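Putative transporter (Clostridium difficile 630, PDB 3LV9) is the paired CBS-domain portion of a putative membrane transporter whose family may bind flavin adenine dinucleotide. Local coordinates at residues E54-T57 / R58-V61. Numbering follows the deposited sequence. Where two conformers were deposited one is given.
Sequences EGVT and RYPV
The ring of Y59 reaches back over the loop that precedes its own strand and meets V56 and E54. This is the loop between helix 44-53 and strand 58-62 of a CBS domain. V56 lies under one face of the ring. Its CG1 sits 4.0 Å from the ring centroid, 20° off the normal, a CH-pi contact displaced toward the rim. CG1 is anti to the backbone N (chi1 161°), which places this methyl rather than CG2 beneath the phenol. The V56 carbonyl also comes near the ring, with O 3.4 Å from Y59 CE2. E54 meets Y59 at the ring edge through its CB, not its carboxylate. The carboxylate plane stands 76° from the ring plane. V36 touches both E54 and Y59.

T57 and R58 point the same way and lie side by side. T57 CG2 is 3.6 Å from R58 CG. In the conformer given, the guanidinium lies loosely over T57 CG2, and R58 also packs on F72 and H74 of strand 69-74 and on R76 of the second subunit. Backbone hydrogen bonds between Y59 and V73 and between P60 and I38 set the strand between its two neighbours. The phenol oxygen is buried without a polar partner in the model: Y59 OH makes a close contact, not a hydrogen bond, with E54 CB, its exact length doubtful, and lies 3.6 Å from V56 CB.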
# COMPACT_ATOMS: atom_id res chain seq x y z
N GLU A 54 -4.74 9.51 -6.60
CA GLU A 54 -4.41 8.09 -6.82
C GLU A 54 -4.26 7.33 -5.50
O GLU A 54 -3.74 7.85 -4.53
CB GLU A 54 -3.10 8.01 -7.59
CG GLU A 54 -3.18 8.52 -9.01
CD GLU A 54 -3.82 7.53 -9.92
OE1 GLU A 54 -3.47 6.33 -9.78
OE2 GLU A 54 -4.66 7.93 -10.77
N GLY A 55 -4.69 6.09 -5.44
CA GLY A 55 -4.74 5.42 -4.14
C GLY A 55 -3.56 4.51 -3.90
O GLY A 55 -3.74 3.40 -3.41
N VAL A 56 -2.35 4.99 -4.19
CA VAL A 56 -1.24 4.12 -4.58
C VAL A 56 0.01 4.46 -3.77
O VAL A 56 0.20 5.62 -3.40
CB VAL A 56 -1.04 4.31 -6.12
CG1 VAL A 56 0.32 3.85 -6.62
CG2 VAL A 56 -2.20 3.62 -6.86
N THR A 57 0.87 3.48 -3.52
CA THR A 57 1.95 3.62 -2.55
C THR A 57 3.33 3.76 -3.16
O THR A 57 4.23 4.35 -2.53
CB THR A 57 1.97 2.40 -1.55
OG1 THR A 57 1.30 2.77 -0.34
CG2 THR A 57 3.36 2.02 -1.14
N ARG A 58 3.50 3.19 -4.36
CA ARG A 58 4.82 3.18 -5.02
C ARG A 58 4.71 3.74 -6.44
O ARG A 58 3.90 3.28 -7.25
CB ARG A 58 5.40 1.75 -5.01
CG ARG A 58 5.92 1.27 -3.63
CD ARG A 58 6.44 -0.20 -3.61
NE ARG A 58 7.02 -0.58 -2.31
CZ ARG A 58 6.38 -1.28 -1.37
NH1 ARG A 58 5.15 -1.74 -1.58
NH2 ARG A 58 6.98 -1.54 -0.22
N TYR A 59 5.51 4.76 -6.75
CA TYR A 59 5.43 5.39 -8.05
C TYR A 59 6.76 5.32 -8.75
O TYR A 59 7.78 5.71 -8.21
CB TYR A 59 5.01 6.83 -7.96
CG TYR A 59 3.58 7.08 -7.53
CD1 TYR A 59 2.58 7.40 -8.48
CD2 TYR A 59 3.22 7.06 -6.19
CE1 TYR A 59 1.26 7.66 -8.09
CE2 TYR A 59 1.88 7.31 -5.78
CZ TYR A 59 0.92 7.62 -6.74
OH TYR A 59 -0.40 7.87 -6.37
N PRO A 60 6.73 4.86 -9.99
CA PRO A 60 7.86 5.03 -10.84
C PRO A 60 8.15 6.49 -11.13
O PRO A 60 7.25 7.29 -11.16
CB PRO A 60 7.45 4.31 -12.11
CG PRO A 60 5.97 4.40 -12.13
CD PRO A 60 5.52 4.45 -10.71
N VAL A 61 9.44 6.80 -11.30
CA VAL A 61 9.94 8.08 -11.64
C VAL A 61 10.53 7.96 -13.06
O VAL A 61 11.29 7.01 -13.36
CB VAL A 61 11.03 8.50 -10.64
CG1 VAL A 61 11.72 9.75 -11.08
CG2 VAL A 61 10.44 8.68 -9.26